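Local coordinates for lipoprotein LPPX (Mycobacterium tuberculosis, PDB 2BYO) that probably helps move phthiocerol dimycocerosate lipids from the cell membrane to the outer membrane, with a hydrophobic cavity large enough to hold one, at residues E80-I92 against K95-L109. Numbering follows the deposited sequence.
With ZN (zinc ion), chain D; MLT (D-malate), chain M; OAA (oxaloacetate ion), chain L; LNL (alpha-linolenic acid), chain J.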
# COMPACT_ATOMS: atom_id res chain seq x y z
N GLU A 80 8.88 -7.94 -16.60
CA GLU A 80 8.27 -9.22 -16.89
C GLU A 80 6.92 -9.25 -16.18
O GLU A 80 6.86 -9.16 -14.97
CB GLU A 80 9.15 -10.37 -16.39
CG GLU A 80 8.59 -11.77 -16.63
CD GLU A 80 8.74 -12.25 -18.07
OE1 GLU A 80 9.24 -11.49 -18.94
OE2 GLU A 80 8.34 -13.40 -18.33
N GLN A 81 5.86 -9.40 -16.96
CA GLN A 81 4.51 -9.55 -16.43
C GLN A 81 4.19 -11.00 -16.06
O GLN A 81 4.92 -11.93 -16.44
CB GLN A 81 3.52 -9.02 -17.45
CG GLN A 81 3.72 -7.54 -17.75
CD GLN A 81 2.64 -6.96 -18.63
OE1 GLN A 81 2.85 -6.74 -19.82
NE2 GLN A 81 1.48 -6.68 -18.05
N GLY A 82 3.13 -11.16 -15.27
CA GLY A 82 2.64 -12.49 -14.89
C GLY A 82 3.61 -13.29 -14.04
O GLY A 82 3.62 -14.52 -14.10
N VAL A 83 4.44 -12.59 -13.27
CA VAL A 83 5.46 -13.21 -12.42
C VAL A 83 4.83 -13.61 -11.09
O VAL A 83 4.37 -12.75 -10.33
CB VAL A 83 6.62 -12.23 -12.16
CG1 VAL A 83 7.60 -12.79 -11.14
CG2 VAL A 83 7.32 -11.90 -13.46
N PRO A 84 4.79 -14.91 -10.78
CA PRO A 84 4.21 -15.28 -9.49
C PRO A 84 4.97 -14.65 -8.32
O PRO A 84 6.19 -14.54 -8.37
CB PRO A 84 4.33 -16.81 -9.47
CG PRO A 84 4.54 -17.21 -10.90
CD PRO A 84 5.24 -16.08 -11.55
N PHE A 85 4.22 -14.28 -7.28
CA PHE A 85 4.73 -13.48 -6.16
C PHE A 85 4.26 -14.10 -4.87
O PHE A 85 3.10 -14.48 -4.77
CB PHE A 85 4.21 -12.03 -6.26
CG PHE A 85 4.48 -11.19 -5.03
CD1 PHE A 85 5.62 -10.39 -4.96
CD2 PHE A 85 3.63 -11.21 -3.94
CE1 PHE A 85 5.89 -9.62 -3.83
CE2 PHE A 85 3.90 -10.44 -2.80
CZ PHE A 85 5.03 -9.65 -2.75
N ARG A 86 5.13 -14.18 -3.87
CA ARG A 86 4.70 -14.64 -2.55
C ARG A 86 5.46 -13.99 -1.40
O ARG A 86 6.58 -13.52 -1.56
CB ARG A 86 4.77 -16.17 -2.42
CG ARG A 86 6.17 -16.71 -2.41
CD ARG A 86 6.23 -18.23 -2.52
NE ARG A 86 7.61 -18.68 -2.36
CZ ARG A 86 8.05 -19.92 -2.60
NH1 ARG A 86 7.23 -20.87 -3.03
NH2 ARG A 86 9.33 -20.20 -2.40
N VAL A 87 4.78 -13.93 -0.26
CA VAL A 87 5.42 -13.67 1.02
C VAL A 87 5.15 -14.89 1.90
O VAL A 87 4.00 -15.21 2.20
CB VAL A 87 4.87 -12.38 1.68
CG1 VAL A 87 5.41 -12.24 3.11
CG2 VAL A 87 5.24 -11.17 0.86
N GLN A 88 6.22 -15.57 2.30
CA GLN A 88 6.14 -16.72 3.19
C GLN A 88 7.18 -16.54 4.28
O GLN A 88 8.37 -16.36 3.99
CB GLN A 88 6.42 -18.01 2.42
CG GLN A 88 5.31 -18.40 1.45
CD GLN A 88 5.50 -19.79 0.86
OE1 GLN A 88 6.57 -20.40 0.96
NE2 GLN A 88 4.44 -20.29 0.23
N GLY A 89 6.75 -16.60 5.53
CA GLY A 89 7.65 -16.35 6.65
C GLY A 89 8.28 -14.98 6.48
O GLY A 89 7.57 -13.99 6.31
N ASP A 90 9.60 -14.92 6.50
CA ASP A 90 10.32 -13.66 6.36
C ASP A 90 10.57 -13.28 4.89
O ASP A 90 10.94 -12.15 4.60
CB ASP A 90 11.65 -13.76 7.12
CG ASP A 90 12.40 -12.44 7.17
OD1 ASP A 90 11.82 -11.44 7.66
OD2 ASP A 90 13.57 -12.40 6.74
N ASN A 91 10.36 -14.22 3.97
CA ASN A 91 10.81 -14.04 2.60
C ASN A 91 9.79 -13.43 1.65
O ASN A 91 8.63 -13.84 1.64
CB ASN A 91 11.28 -15.37 2.04
CG ASN A 91 12.43 -15.94 2.83
OD1 ASN A 91 13.35 -15.22 3.23
ND2 ASN A 91 12.39 -17.24 3.09
N ILE A 92 10.24 -12.46 0.87
CA ILE A 92 9.51 -11.91 -0.26
C ILE A 92 10.16 -12.51 -1.50
O ILE A 92 11.36 -12.33 -1.71
CB ILE A 92 9.63 -10.37 -0.31
CG1 ILE A 92 9.00 -9.75 0.95
CG2 ILE A 92 9.00 -9.80 -1.57
CD1 ILE A 92 9.38 -8.29 1.17
N LYS A 95 8.83 -15.90 -8.84
CA LYS A 95 9.16 -17.09 -9.62
C LYS A 95 9.50 -16.68 -11.04
O LYS A 95 8.69 -16.08 -11.76
CB LYS A 95 7.99 -18.07 -9.62
CG LYS A 95 8.31 -19.46 -10.17
CD LYS A 95 7.06 -20.34 -10.20
CE LYS A 95 7.39 -21.75 -10.65
NZ LYS A 95 6.18 -22.62 -10.70
N LEU A 96 10.73 -16.99 -11.44
CA LEU A 96 11.20 -16.77 -12.80
C LEU A 96 11.51 -18.11 -13.43
O LEU A 96 12.38 -18.86 -12.97
CB LEU A 96 12.42 -15.88 -12.81
CG LEU A 96 12.21 -14.48 -12.25
CD1 LEU A 96 13.56 -13.80 -12.12
CD2 LEU A 96 11.27 -13.69 -13.14
N PHE A 97 10.78 -18.40 -14.50
CA PHE A 97 10.82 -19.69 -15.16
C PHE A 97 10.38 -20.73 -14.15
O PHE A 97 9.29 -20.60 -13.64
CB PHE A 97 12.18 -19.94 -15.84
CG PHE A 97 12.07 -20.80 -17.05
CD1 PHE A 97 11.61 -20.26 -18.23
CD2 PHE A 97 12.35 -22.15 -16.99
CE1 PHE A 97 11.47 -21.05 -19.36
CE2 PHE A 97 12.21 -22.94 -18.12
CZ PHE A 97 11.77 -22.38 -19.31
N ASP A 98 11.19 -21.75 -13.83
CA ASP A 98 10.77 -22.73 -12.82
C ASP A 98 11.36 -22.46 -11.43
O ASP A 98 11.29 -23.32 -10.56
CB ASP A 98 11.17 -24.16 -13.25
CG ASP A 98 12.67 -24.34 -13.39
OD1 ASP A 98 13.37 -23.37 -13.72
OD2 ASP A 98 13.16 -25.46 -13.19
N ASP A 99 11.94 -21.28 -11.23
CA ASP A 99 12.79 -21.04 -10.06
C ASP A 99 12.31 -19.84 -9.26
O ASP A 99 12.17 -18.74 -9.80
CB ASP A 99 14.24 -20.79 -10.48
CG ASP A 99 14.80 -21.89 -11.34
OD1 ASP A 99 14.89 -23.05 -10.88
OD2 ASP A 99 15.19 -21.59 -12.49
N TRP A 100 12.08 -20.07 -7.96
CA TRP A 100 11.80 -19.01 -7.01
C TRP A 100 13.09 -18.30 -6.59
O TRP A 100 14.08 -18.96 -6.33
CB TRP A 100 11.12 -19.59 -5.77
CG TRP A 100 9.71 -19.96 -6.04
CD1 TRP A 100 9.22 -21.20 -6.32
CD2 TRP A 100 8.60 -19.07 -6.08
NE1 TRP A 100 7.86 -21.13 -6.52
CE2 TRP A 100 7.46 -19.83 -6.38
CE3 TRP A 100 8.46 -17.69 -5.88
CZ2 TRP A 100 6.20 -19.27 -6.49
CZ3 TRP A 100 7.21 -17.13 -5.99
CH2 TRP A 100 6.09 -17.92 -6.29
N SER A 101 13.07 -16.98 -6.54
CA SER A 101 14.17 -16.23 -5.95
C SER A 101 13.62 -15.21 -4.95
O SER A 101 12.53 -14.68 -5.12
CB SER A 101 15.01 -15.53 -7.02
OG SER A 101 14.22 -14.61 -7.74
N ASN A 102 14.40 -14.97 -3.90
CA ASN A 102 14.05 -14.01 -2.85
C ASN A 102 14.50 -12.60 -3.23
O ASN A 102 15.67 -12.37 -3.48
CB ASN A 102 14.73 -14.41 -1.53
CG ASN A 102 14.24 -15.76 -1.00
OD1 ASN A 102 13.07 -16.10 -1.12
ND2 ASN A 102 15.14 -16.52 -0.40
N LEU A 103 13.55 -11.67 -3.26
CA LEU A 103 13.86 -10.25 -3.53
C LEU A 103 14.21 -9.52 -2.24
O LEU A 103 14.93 -8.51 -2.26
CB LEU A 103 12.67 -9.55 -4.19
CG LEU A 103 12.25 -10.07 -5.56
CD1 LEU A 103 11.14 -9.21 -6.10
CD2 LEU A 103 13.42 -10.10 -6.53
N GLY A 104 13.69 -10.00 -1.13
CA GLY A 104 13.94 -9.34 0.12
C GLY A 104 13.41 -10.09 1.30
O GLY A 104 12.79 -11.14 1.17
N SER A 105 13.68 -9.51 2.46
CA SER A 105 13.32 -10.07 3.74
C SER A 105 12.51 -9.03 4.50
O SER A 105 12.87 -7.85 4.51
CB SER A 105 14.59 -10.42 4.53
OG SER A 105 14.38 -10.27 5.92
N ILE A 106 11.43 -9.47 5.12
CA ILE A 106 10.54 -8.59 5.87
C ILE A 106 11.29 -7.91 7.00
O ILE A 106 11.25 -6.69 7.14
CB ILE A 106 9.33 -9.37 6.42
CG1 ILE A 106 8.40 -9.79 5.28
CG2 ILE A 106 8.55 -8.53 7.42
CD1 ILE A 106 7.36 -10.80 5.68
N SER A 107 11.98 -8.72 7.81
CA SER A 107 12.74 -8.21 8.96
C SER A 107 13.80 -7.20 8.53
O SER A 107 13.98 -6.17 9.18
CB SER A 107 13.39 -9.37 9.72
OG SER A 107 14.25 -10.13 8.89
N GLU A 108 14.47 -7.48 7.42
CA GLU A 108 15.58 -6.65 6.96
C GLU A 108 15.11 -5.33 6.35
O GLU A 108 15.76 -4.30 6.53
CB GLU A 108 16.47 -7.44 6.01
CG GLU A 108 17.15 -8.61 6.75
CD GLU A 108 18.24 -9.28 5.96
OE1 GLU A 108 18.03 -9.55 4.76
OE2 GLU A 108 19.31 -9.56 6.55
N LEU A 109 13.97 -5.36 5.66
CA LEU A 109 13.32 -4.12 5.22
C LEU A 109 12.76 -3.33 6.42
O LEU A 109 12.82 -2.11 6.43
CB LEU A 109 12.19 -4.42 4.23
CG LEU A 109 12.61 -4.94 2.85
CD1 LEU A 109 11.39 -5.46 2.10
CD2 LEU A 109 13.33 -3.87 2.04
ZN ZN D . 15.25 -23.04 -13.77
C1 MLT M . 17.90 -9.69 1.34
O1 MLT M . 17.19 -9.48 2.34
O2 MLT M . 18.03 -10.86 0.92
C2 MLT M . 18.58 -8.54 0.63
O3 MLT M . 19.06 -7.56 1.54
C3 MLT M . 17.63 -7.94 -0.40
C4 MLT M . 16.73 -6.86 0.15
O4 MLT M . 16.06 -7.01 1.21
O5 MLT M . 16.63 -5.78 -0.49
O1 OAA L . 1.76 -17.37 -6.75
O2 OAA L . 2.83 -18.81 -5.53
O4 OAA L . 0.76 -20.93 -9.06
O5 OAA L . 0.73 -22.02 -7.16
O3 OAA L . 3.60 -21.36 -8.61
C1 OAA L . 2.41 -18.45 -6.66
C2 OAA L . 2.73 -19.26 -7.90
C3 OAA L . 2.68 -20.77 -7.71
C4 OAA L . 1.32 -21.27 -7.99
O1 LNL J . 4.16 -8.44 10.25
C1 LNL J . 5.29 -8.01 9.92
O2 LNL J . 6.35 -8.61 10.23
C2 LNL J . 5.36 -6.72 9.11
C3 LNL J . 6.73 -6.04 9.24
C4 LNL J . 6.78 -4.66 8.55
C5 LNL J . 6.63 -4.75 7.03
C6 LNL J . 7.78 -4.10 6.25
C7 LNL J . 7.43 -2.71 5.72
C8 LNL J . 8.10 -2.47 4.37
C9 LNL J . 7.97 -1.01 3.91
C10 LNL J . 7.67 -0.80 2.43
C11 LNL J . 7.84 -2.04 1.58
C12 LNL J . 8.80 -2.13 0.65
C13 LNL J . 8.98 -3.37 -0.22
C14 LNL J . 7.66 -4.06 -0.57
C15 LNL J . 7.56 -4.40 -2.06
C16 LNL J . 6.37 -5.33 -2.32
C17 LNL J . 5.49 -4.90 -3.49
C18 LNL J . 4.08 -5.46 -3.39
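Two consecutive beta hairpins at one end of the antiparallel U-shaped half-barrel meet here, with strand 91-96 shared between them. Arg86 and Trp100 reach over that strand from its two neighbours. The Arg86 guanidinium lies flat on one face of the indole in a cation-pi stack, planes 6° apart, with CZ 3.7 Å from the centroid of the Trp100 five-membered ring. Arg86 CD adds a CH-pi contact over the six-membered ring. Lys95 CB covers the opposite face of the indole. Bound oxaloacetate meets the ring edge, and Pro84 CB packs on the same ligand.

Lys95 N donates to Pro84 O (3.0 Å), part of the first hairpin's ladder. In the second hairpin, Ile92 N donates to Gly104 O at 2.9 Å. Ile92 O takes Leu103 N at 2.8 Å and, weakly, Gly104 N. Leu103 and Gly104 thus form a classic beta bulge opposite Ile92.

Asp90, in the type II' turn 88-91, grips the start of helix 106-112. Its CG is anti to the backbone N (chi1 -173°), which sends the carboxylate to the helix end. OD1 accepts Ser107 N at 2.7 Å through its syn lone pair. Asp90 O receives Ile106 N in the carbonyl plane (2.8 Å). Asp90 OD2 lies doubtfully close to Ser105 OG, at 2.4 Å. Ser105 OG caps Glu108 N. Ile106 CD1 meets Val87 CG1 at 3.5 Å, and Ile92 CD1 touches Leu109 CD1 beside a bound alpha-linolenic acid.

Asp90 is probably anionic, and the helix N-terminus would stabilise that charge. Its bonds tie the turn to a helix whose Ile106 and Leu109 line the alpha-linolenic acid pocket.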